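Local coordinates for protein probable chitinase (Chromobacterium violaceum, PDB 5JH8) that probably binds chitin and may hydrolyse its beta-1,4-linked N-acetylglucosamine chain, at residues V110-V115 against S124-V129; D198-A203 against N287-G292; A133-G138 against A169-Q174; G13-L18 against P49-S54. All coordinates share one frame; numbering follows the deposited sequence. Where two conformers were deposited one is given.

Contact 1 of 4, residues V110-V115 against S124-V129; sequences VDFEAV and SHFIQV. With HIS (histidine), chain F.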
# COMPACT_ATOMS: atom_id res chain seq x y z
N VAL A 110 -5.69 6.89 5.97
CA VAL A 110 -4.81 6.82 7.13
C VAL A 110 -3.76 5.74 6.86
O VAL A 110 -4.11 4.58 6.65
CB VAL A 110 -5.59 6.51 8.41
CG1 VAL A 110 -4.60 6.19 9.55
CG2 VAL A 110 -6.50 7.69 8.79
N ASP A 111 -2.49 6.15 6.83
CA ASP A 111 -1.37 5.23 6.64
C ASP A 111 -0.51 5.34 7.89
O ASP A 111 0.51 6.03 7.91
CB ASP A 111 -0.59 5.57 5.38
CG ASP A 111 0.51 4.57 5.11
OD1 ASP A 111 0.57 3.54 5.82
OD2 ASP A 111 1.33 4.80 4.21
N PHE A 112 -0.98 4.72 8.97
CA PHE A 112 -0.25 4.71 10.24
C PHE A 112 0.44 3.36 10.37
O PHE A 112 -0.22 2.32 10.50
CB PHE A 112 -1.17 4.92 11.44
CG PHE A 112 -1.56 6.36 11.69
CD1 PHE A 112 -1.41 7.37 10.74
CD2 PHE A 112 -2.11 6.68 12.91
CE1 PHE A 112 -1.83 8.66 11.01
CE2 PHE A 112 -2.50 7.95 13.19
CZ PHE A 112 -2.36 8.94 12.25
N GLU A 113 1.76 3.38 10.32
CA GLU A 113 2.56 2.18 10.40
C GLU A 113 3.37 2.23 11.69
O GLU A 113 3.57 3.29 12.30
CB GLU A 113 3.42 2.03 9.14
CG GLU A 113 2.53 2.05 7.90
CD GLU A 113 3.22 1.71 6.59
OE1 GLU A 113 4.27 1.05 6.59
OE2 GLU A 113 2.68 2.14 5.54
N ALA A 114 3.79 1.06 12.16
CA ALA A 114 4.47 0.94 13.44
C ALA A 114 3.56 1.34 14.60
O ALA A 114 4.04 1.77 15.66
CB ALA A 114 5.79 1.72 13.46
N VAL A 115 2.25 1.15 14.44
CA VAL A 115 1.36 1.32 15.58
C VAL A 115 1.77 0.31 16.65
O VAL A 115 1.90 -0.89 16.37
CB VAL A 115 -0.11 1.15 15.16
CG1 VAL A 115 -1.02 1.11 16.36
CG2 VAL A 115 -0.52 2.27 14.21
N SER A 124 -8.09 1.53 17.06
CA SER A 124 -9.42 1.17 16.60
C SER A 124 -10.41 2.27 16.92
O SER A 124 -11.27 2.60 16.09
CB SER A 124 -9.87 -0.13 17.27
OG SER A 124 -9.05 -1.18 16.84
N HIS A 125 -10.32 2.82 18.13
CA HIS A 125 -11.25 3.86 18.55
C HIS A 125 -11.06 5.12 17.71
O HIS A 125 -12.04 5.72 17.25
CB HIS A 125 -11.09 4.16 20.04
CG HIS A 125 -12.06 5.18 20.54
ND1 HIS A 125 -11.68 6.46 20.85
CD2 HIS A 125 -13.40 5.14 20.72
CE1 HIS A 125 -12.73 7.16 21.24
NE2 HIS A 125 -13.79 6.38 21.17
N PHE A 126 -9.81 5.52 17.47
CA PHE A 126 -9.54 6.67 16.61
C PHE A 126 -10.18 6.48 15.24
O PHE A 126 -10.82 7.40 14.72
CB PHE A 126 -8.02 6.86 16.49
CG PHE A 126 -7.59 7.77 15.37
CD1 PHE A 126 -7.94 9.11 15.34
CD2 PHE A 126 -6.81 7.29 14.32
CE1 PHE A 126 -7.53 9.92 14.30
CE2 PHE A 126 -6.40 8.11 13.30
CZ PHE A 126 -6.75 9.41 13.28
N ILE A 127 -10.01 5.30 14.65
CA ILE A 127 -10.57 5.02 13.33
C ILE A 127 -12.10 5.01 13.37
O ILE A 127 -12.75 5.48 12.44
CB ILE A 127 -9.94 3.73 12.78
CG1 ILE A 127 -8.45 3.96 12.49
CG2 ILE A 127 -10.69 3.23 11.56
CD1 ILE A 127 -8.13 5.10 11.54
N GLN A 128 -12.70 4.50 14.45
CA GLN A 128 -14.15 4.57 14.59
C GLN A 128 -14.65 6.01 14.58
O GLN A 128 -15.61 6.36 13.88
CB GLN A 128 -14.56 3.89 15.90
CG GLN A 128 -14.43 2.38 15.88
CD GLN A 128 -14.52 1.75 17.27
OE1 GLN A 128 -14.47 2.44 18.29
NE2 GLN A 128 -14.63 0.43 17.31
N VAL A 129 -14.02 6.86 15.40
CA VAL A 129 -14.44 8.25 15.50
C VAL A 129 -14.20 8.97 14.18
O VAL A 129 -15.04 9.73 13.71
CB VAL A 129 -13.71 8.93 16.68
CG1 VAL A 129 -14.00 10.42 16.73
CG2 VAL A 129 -14.08 8.26 17.98
N HIS F . 6.10 1.80 2.28
CA HIS F . 5.55 3.14 2.12
C HIS F . 6.52 4.17 2.69
O HIS F . 7.37 3.86 3.54
CB HIS F . 4.18 3.24 2.80
CG HIS F . 3.10 2.47 2.10
ND1 HIS F . 1.76 2.71 2.33
CD2 HIS F . 3.16 1.46 1.20
CE1 HIS F . 1.04 1.89 1.58
NE2 HIS F . 1.86 1.11 0.90
OXT HIS F . 6.48 5.33 2.29
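The DxE end of the family 18 signature backs onto helix 120-135 here, through V110 and F112 against I127 and F126. Along the end of strand 107-111 and into the loop, the chain alternates: D111 and E113 face the pocket, while V110 and F112 turn outward to the helix. The two aliphatic side chains meet tip to tip, with V110 CG2 4.1 Å from I127 CD1. CG1 of V110, set anti to the backbone N (chi1 170°), lies 4.2 Å from I127 CD1 as well, so both valine methyls flank the isoleucine tip. The same CG1 rests over the rim of one face of the F112 ring, 3.6 Å above its plane. F112 and F126 have nearly parallel rings, 10° apart, but these are slid so far that they barely overlap. Their centroids are 5.8 Å apart, and the approach is between F112 CE2 and F126 CE2 at 3.9 Å. Flat, apolar groups suit this layer, because helix 78-85 supplies V84 to both rings and helix 163-169 brings L166 against I127. On the pocket side, a bound histidine donates from its ND1 to D111 OD2 at 2.8 Å, with an N-H...O angle of 160°, and its CB comes to 3.3 Å from E113 OE2. The ligand is also hydrogen-bonded to Y178. A strand that packs apolar side chains on the outer helix and turns its others to the pocket is typical of a (beta/alpha)8 TIM barrel; acids at this strand end are the DxE motif of family 18.

Contact 2 of 4, residues D198-A203 against N287-G292; sequences DDLDYA and NAYGLG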
# COMPACT_ATOMS: atom_id res chain seq x y z
N ASP A 198 -3.55 -16.39 2.20
CA ASP A 198 -3.74 -16.56 3.63
C ASP A 198 -4.15 -15.25 4.28
O ASP A 198 -5.02 -15.22 5.15
CB ASP A 198 -2.46 -17.07 4.30
CG ASP A 198 -2.11 -18.50 3.96
OD1 ASP A 198 -2.98 -19.25 3.47
OD2 ASP A 198 -0.97 -18.91 4.22
N ASP A 199 -3.50 -14.15 3.88
CA ASP A 199 -3.83 -12.86 4.46
C ASP A 199 -5.25 -12.43 4.11
O ASP A 199 -5.97 -11.89 4.96
CB ASP A 199 -2.87 -11.79 3.94
CG ASP A 199 -1.40 -12.05 4.23
OD1 ASP A 199 -1.06 -12.75 5.20
OD2 ASP A 199 -0.59 -11.45 3.47
N LEU A 200 -5.67 -12.66 2.86
CA LEU A 200 -7.02 -12.30 2.43
C LEU A 200 -8.07 -13.18 3.08
O LEU A 200 -9.14 -12.69 3.46
CB LEU A 200 -7.11 -12.34 0.91
CG LEU A 200 -6.33 -11.24 0.19
CD1 LEU A 200 -6.37 -11.50 -1.31
CD2 LEU A 200 -6.88 -9.86 0.49
N ASP A 201 -7.79 -14.48 3.25
CA ASP A 201 -8.72 -15.35 3.97
C ASP A 201 -8.97 -14.78 5.36
O ASP A 201 -10.10 -14.74 5.85
CB ASP A 201 -8.12 -16.75 4.14
CG ASP A 201 -8.06 -17.56 2.86
OD1 ASP A 201 -8.62 -17.15 1.85
OD2 ASP A 201 -7.47 -18.66 2.91
N TYR A 202 -7.89 -14.39 6.03
CA TYR A 202 -7.98 -13.84 7.38
C TYR A 202 -8.80 -12.56 7.37
O TYR A 202 -9.68 -12.35 8.21
CB TYR A 202 -6.56 -13.59 7.88
CG TYR A 202 -6.45 -12.90 9.22
CD1 TYR A 202 -6.49 -13.61 10.40
CD2 TYR A 202 -6.29 -11.52 9.30
CE1 TYR A 202 -6.41 -12.97 11.61
CE2 TYR A 202 -6.21 -10.87 10.52
CZ TYR A 202 -6.25 -11.60 11.66
OH TYR A 202 -6.18 -10.94 12.87
N ALA A 203 -8.53 -11.67 6.40
CA ALA A 203 -9.21 -10.38 6.33
C ALA A 203 -10.70 -10.54 6.06
O ALA A 203 -11.50 -9.88 6.73
CB ALA A 203 -8.55 -9.50 5.26
N ASN A 287 -11.85 -10.75 -7.93
CA ASN A 287 -13.06 -11.48 -8.28
C ASN A 287 -13.16 -12.78 -7.52
O ASN A 287 -14.27 -13.21 -7.19
CB ASN A 287 -13.07 -11.75 -9.77
CG ASN A 287 -13.09 -10.48 -10.55
OD1 ASN A 287 -13.79 -9.54 -10.18
ND2 ASN A 287 -12.30 -10.42 -11.62
N ALA A 288 -12.03 -13.42 -7.23
CA ALA A 288 -12.07 -14.69 -6.52
C ALA A 288 -12.65 -14.52 -5.12
O ALA A 288 -13.35 -15.42 -4.63
CB ALA A 288 -10.68 -15.32 -6.46
N TYR A 289 -12.34 -13.40 -4.44
CA TYR A 289 -12.78 -13.16 -3.07
C TYR A 289 -13.96 -12.20 -2.95
O TYR A 289 -14.50 -12.06 -1.85
CB TYR A 289 -11.64 -12.56 -2.23
CG TYR A 289 -10.57 -13.53 -1.79
CD1 TYR A 289 -9.51 -13.87 -2.62
CD2 TYR A 289 -10.59 -14.09 -0.52
CE1 TYR A 289 -8.52 -14.73 -2.21
CE2 TYR A 289 -9.61 -14.96 -0.10
CZ TYR A 289 -8.58 -15.28 -0.95
OH TYR A 289 -7.59 -16.13 -0.55
N GLY A 290 -14.37 -11.54 -4.02
CA GLY A 290 -15.34 -10.48 -3.88
C GLY A 290 -14.79 -9.24 -3.21
O GLY A 290 -15.51 -8.56 -2.47
N LEU A 291 -13.51 -8.94 -3.43
CA LEU A 291 -12.91 -7.78 -2.81
C LEU A 291 -13.52 -6.50 -3.38
O LEU A 291 -14.08 -6.46 -4.48
CB LEU A 291 -11.40 -7.74 -3.06
CG LEU A 291 -10.60 -8.97 -2.62
CD1 LEU A 291 -9.12 -8.72 -2.84
CD2 LEU A 291 -10.88 -9.35 -1.18
N GLY A 292 -13.35 -5.41 -2.63
CA GLY A 292 -13.71 -4.10 -3.11
C GLY A 292 -12.84 -3.60 -4.23
O GLY A 292 -13.24 -2.65 -4.93
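L200 and Y289 join two outer helices of the TIM barrel, 193-206 and 276-289, where the second of them ends. L200 points at the tyrosine and lays its CB over one ring face, a CH-pi contact 3.9 Å from the centroid and 20° off the ring normal. Its CG stands anti to the carbonyl carbon (chi1 -70°) and the chain then runs on extended. That shape carries CD1 along the ring to 4.0 Å from Y289 CE1, and CD2 to L291 CD1 at 4.2 Å. A branched leucine is apt, since one side chain covers an aromatic face and reaches the buried layer over I212 and N214 of strand 212-222. Y289 suits a partly exposed border: its ring is greasy enough for L200, and its hydroxyl reaches past the leucine to the exposed D201. G290 follows with positive phi, an easy conformation for a residue lacking a side chain, and the chain leaves the helix toward L291. D201 starts out pointing away from Y289, yet its carboxylate swings back to the ring edge, where Y289 OH donates to D201 OD1 at 2.8 Å from above the carboxylate plane, 46° out of it.

Contact 3 of 4, residues A133-G138 against A169-Q174; sequences ALHAKG and AADYLQ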
# COMPACT_ATOMS: atom_id res chain seq x y z
N ALA A 133 -16.90 10.77 11.60
CA ALA A 133 -16.77 12.19 11.28
C ALA A 133 -16.69 12.42 9.78
O ALA A 133 -17.30 13.35 9.25
CB ALA A 133 -15.57 12.78 12.01
N LEU A 134 -15.92 11.58 9.07
CA LEU A 134 -15.84 11.69 7.62
C LEU A 134 -17.19 11.37 6.97
O LEU A 134 -17.65 12.09 6.07
CB LEU A 134 -14.74 10.77 7.10
CG LEU A 134 -13.32 11.26 7.39
CD1 LEU A 134 -12.34 10.12 7.20
CD2 LEU A 134 -12.94 12.42 6.51
N HIS A 135 -17.86 10.32 7.44
CA HIS A 135 -19.14 9.94 6.87
C HIS A 135 -20.17 11.03 7.06
O HIS A 135 -21.01 11.24 6.17
CB HIS A 135 -19.58 8.61 7.47
CG HIS A 135 -18.71 7.47 7.08
ND1 HIS A 135 -18.65 6.28 7.77
CD2 HIS A 135 -17.81 7.37 6.08
CE1 HIS A 135 -17.77 5.49 7.19
NE2 HIS A 135 -17.26 6.12 6.15
N ALA A 136 -20.12 11.75 8.18
CA ALA A 136 -21.06 12.84 8.44
C ALA A 136 -20.90 13.96 7.43
O ALA A 136 -21.82 14.77 7.28
CB ALA A 136 -20.84 13.39 9.84
N LYS A 137 -19.77 14.03 6.73
CA LYS A 137 -19.54 15.01 5.70
C LYS A 137 -19.54 14.41 4.30
O LYS A 137 -19.11 15.09 3.36
CB LYS A 137 -18.21 15.74 5.92
CG LYS A 137 -18.09 16.47 7.24
CD LYS A 137 -19.23 17.44 7.48
CE LYS A 137 -19.15 18.01 8.89
NZ LYS A 137 -20.43 18.63 9.33
N GLY A 138 -19.99 13.17 4.13
CA GLY A 138 -20.03 12.60 2.80
C GLY A 138 -18.68 12.19 2.27
O GLY A 138 -18.51 12.06 1.06
N ALA A 169 -15.37 0.22 10.72
CA ALA A 169 -15.42 1.67 10.74
C ALA A 169 -15.07 2.31 9.41
O ALA A 169 -15.63 3.35 9.05
CB ALA A 169 -14.45 2.19 11.80
N ALA A 170 -14.14 1.74 8.68
CA ALA A 170 -13.64 2.34 7.45
C ALA A 170 -14.46 1.88 6.25
O ALA A 170 -15.19 0.89 6.29
CB ALA A 170 -12.19 1.94 7.27
N ASP A 171 -14.38 2.66 5.17
CA ASP A 171 -14.94 2.25 3.89
C ASP A 171 -14.11 1.14 3.26
O ASP A 171 -14.67 0.21 2.64
CB ASP A 171 -15.07 3.43 2.95
CG ASP A 171 -16.02 4.45 3.47
OD1 ASP A 171 -17.22 4.28 3.21
OD2 ASP A 171 -15.57 5.36 4.20
N TYR A 172 -12.78 1.21 3.40
CA TYR A 172 -11.89 0.19 2.88
C TYR A 172 -10.71 0.03 3.82
O TYR A 172 -10.22 1.00 4.40
CB TYR A 172 -11.30 0.57 1.53
CG TYR A 172 -12.30 0.75 0.42
CD1 TYR A 172 -12.72 -0.34 -0.34
CD2 TYR A 172 -12.84 2.01 0.12
CE1 TYR A 172 -13.62 -0.20 -1.37
CE2 TYR A 172 -13.74 2.16 -0.89
CZ TYR A 172 -14.12 1.06 -1.65
OH TYR A 172 -15.03 1.23 -2.68
N LEU A 173 -10.23 -1.21 3.93
CA LEU A 173 -8.88 -1.49 4.40
C LEU A 173 -8.02 -1.75 3.19
O LEU A 173 -8.35 -2.60 2.34
CB LEU A 173 -8.80 -2.69 5.34
CG LEU A 173 -9.72 -2.63 6.55
CD1 LEU A 173 -9.44 -3.78 7.49
CD2 LEU A 173 -9.59 -1.30 7.31
N GLN A 174 -6.90 -1.01 3.10
CA GLN A 174 -5.91 -1.21 2.04
C GLN A 174 -4.90 -2.20 2.64
O GLN A 174 -4.06 -1.82 3.46
CB GLN A 174 -5.30 0.13 1.62
CG GLN A 174 -4.38 0.03 0.42
CD GLN A 174 -2.90 -0.08 0.76
OE1 GLN A 174 -2.40 0.52 1.71
NE2 GLN A 174 -2.18 -0.80 -0.08
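H135 and D171 approach from opposite directions and meet in a histidine-carboxylate hydrogen bond. The imidazole, at the last turn of helix 120-135, leads with its NE2 edge; the carboxylate, in the link just before strand 172-176, stands almost upright to it, the two planes being 79° apart. NE2 donates to D171 OD2 at 2.7 Å, and the bond is nearly straight, with an N-H...O angle of 167°. OD2 lies practically in the ring plane and receives the proton on its syn side, somewhat out of the carboxylate plane. The aspartate side chain starts off across the line to the helix, but with CG anti to the carbonyl carbon (chi1 -63°) its carboxylate is brought round to the histidine. A169 O adds a looser polar neighbour, 3.6 Å from H135 CE1. With a carboxylate, this carbonyl and the helix C terminus close by, a positive charge on the imidazole would probably be eased. Aspartate suits its place because OD2 also accepts the backbone N of L141, so one oxygen joins the histidine to the residue just before the next barrel strand, 142-146, and is held by two donors. G138, whose positive phi a glycine adopts readily, is the C-prime residue of a Schellman motif that ends the helix, its N bonding to H135 O at 3.0 Å. The whole is a surface tie at the N-terminal end of the barrel strands, where a TIM barrel turns from helix back to strand, opposite the pocket end that Q174 of the same strand reaches.

Contact 4 of 4, residues G13-L18 against P49-S54; sequences GNYAAL and PNDAIS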
# COMPACT_ATOMS: atom_id res chain seq x y z
N GLY A 13 9.13 10.24 -11.83
CA GLY A 13 8.19 9.77 -12.82
C GLY A 13 6.77 9.64 -12.32
O GLY A 13 5.90 9.17 -13.06
N ASN A 14 6.49 10.09 -11.09
CA ASN A 14 5.17 9.94 -10.52
C ASN A 14 4.09 10.64 -11.35
O ASN A 14 3.05 10.04 -11.64
CB ASN A 14 5.16 10.37 -9.04
CG ASN A 14 5.64 11.81 -8.78
OD1 ASN A 14 6.12 12.52 -9.66
ND2 ASN A 14 5.55 12.20 -7.52
N TYR A 15 4.32 11.91 -11.70
CA TYR A 15 3.30 12.68 -12.40
C TYR A 15 3.11 12.18 -13.82
O TYR A 15 1.98 12.11 -14.34
CB TYR A 15 3.66 14.19 -12.36
CG TYR A 15 2.53 15.05 -12.88
CD1 TYR A 15 1.49 15.43 -12.06
CD2 TYR A 15 2.49 15.44 -14.21
CE1 TYR A 15 0.43 16.15 -12.55
CE2 TYR A 15 1.42 16.16 -14.71
CZ TYR A 15 0.39 16.51 -13.87
OH TYR A 15 -0.70 17.20 -14.33
N ALA A 16 4.20 11.82 -14.48
CA ALA A 16 4.11 11.24 -15.81
C ALA A 16 3.25 9.98 -15.79
O ALA A 16 2.44 9.76 -16.69
CB ALA A 16 5.50 10.92 -16.34
N ALA A 17 3.42 9.14 -14.76
CA ALA A 17 2.63 7.92 -14.64
C ALA A 17 1.18 8.21 -14.26
O ALA A 17 0.26 7.56 -14.77
CB ALA A 17 3.27 6.98 -13.62
N LEU A 18 0.96 9.16 -13.35
CA LEU A 18 -0.40 9.56 -12.97
C LEU A 18 -1.20 9.92 -14.21
O LEU A 18 -2.34 9.49 -14.39
CB LEU A 18 -0.32 10.79 -12.04
CG LEU A 18 -1.65 11.29 -11.49
CD1 LEU A 18 -2.14 10.42 -10.35
CD2 LEU A 18 -1.50 12.73 -11.03
N PRO A 49 1.34 18.61 -3.89
CA PRO A 49 0.95 18.02 -5.17
C PRO A 49 -0.31 18.66 -5.75
O PRO A 49 -1.27 17.99 -6.14
CB PRO A 49 0.76 16.55 -4.80
CG PRO A 49 0.20 16.63 -3.42
CD PRO A 49 0.95 17.76 -2.76
N ASN A 50 -0.33 19.99 -5.80
CA ASN A 50 -1.57 20.67 -6.17
C ASN A 50 -1.91 20.46 -7.64
O ASN A 50 -3.10 20.41 -8.00
CB ASN A 50 -1.48 22.14 -5.78
CG ASN A 50 -1.32 22.31 -4.26
OD1 ASN A 50 -1.90 21.54 -3.49
ND2 ASN A 50 -0.50 23.28 -3.85
N ASP A 51 -0.89 20.26 -8.47
CA ASP A 51 -1.08 19.92 -9.87
C ASP A 51 -1.74 18.56 -10.04
O ASP A 51 -2.63 18.39 -10.88
CB ASP A 51 0.30 19.96 -10.57
CG ASP A 51 1.43 19.16 -9.83
OD1 ASP A 51 1.22 18.57 -8.77
OD2 ASP A 51 2.56 19.16 -10.37
N ALA A 52 -1.29 17.57 -9.27
CA ALA A 52 -1.88 16.24 -9.32
C ALA A 52 -3.33 16.26 -8.88
O ALA A 52 -4.21 15.61 -9.50
CB ALA A 52 -1.06 15.28 -8.46
N ILE A 53 -3.61 16.99 -7.81
CA ILE A 53 -4.98 17.07 -7.31
C ILE A 53 -5.88 17.69 -8.38
O ILE A 53 -6.97 17.18 -8.67
CB ILE A 53 -5.02 17.83 -5.98
CG1 ILE A 53 -4.27 17.06 -4.88
CG2 ILE A 53 -6.46 18.12 -5.56
CD1 ILE A 53 -4.00 17.87 -3.63
N SER A 54 -5.42 18.77 -9.00
CA SER A 54 -6.20 19.42 -10.04
C SER A 54 -6.47 18.50 -11.22
O SER A 54 -7.57 18.50 -11.79
CB SER A 54 -5.44 20.67 -10.49
OG SER A 54 -6.03 21.23 -11.62
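Helices 14-18 and 50-54 run side by side in the same direction, their axes 11.0 Å apart at closest and only 3° from parallel, with the CA atoms of Y15 and A52 7.0 Å apart. L18 fills the inner part of the gap. Its CG, anti to the backbone N (chi1 -177°), directs the side chain at the neighbouring helix, and CD2 comes to 3.6 Å from A52 CB. Alanine fits there because its single methyl leaves room for the leucine branch. Y15, one turn earlier, also reaches across, and it meets the second helix with the edge of its ring: CE1 lies 4.0 Å from A52 N and 4.2 Å from D51 CG. A long, flat side chain with a polar end suits this outer position, since the ring edge can rest on the first turn of the helix at a partly exposed border. Y8 of strand 3-8 lies against Y15, L18 and A52 alike, and F55 of helix 50-58 adds to the cover over Y15 and L18. D51 holds its CG between the backbone N and carbonyl carbon, a compact position that folds the carboxylate back, so that OD1 accepts the N of A52, its own successor, at 2.7 Å; the donor stands 38° above the carboxylate plane. The chemistry is thus divided: dispersion between L18, A52 and the tyrosine edge joins the two barrel helices, while the carboxylate of D51 accepts a backbone N-H in the first turn of its own helix and probably interacts favourably with that helix end.

In the fold
From the N terminus, contact 4 closes first, bringing helices 14-20 and 50-58 together across strands 27-35 and 41-43. Contact 1 closes the shortest loop: with eight residues between its segments, it links strand 107-111 to helix 120-135. Contact 3 starts further along that helix and ties its end to the beginning of strand 172-176. Contact 2 spans the longest loop, 83 residues, joining helix 193-206 to the end of helix 276-289. All four follow in series; none nests or crosses. Contacts 1 and 3 touch where A169 packs on Q128, and contacts 2 and 3 where G292 meets Y172. Contacts 2 and 4 lie about 30 Å apart between centres, on opposite sides of the chain's centre.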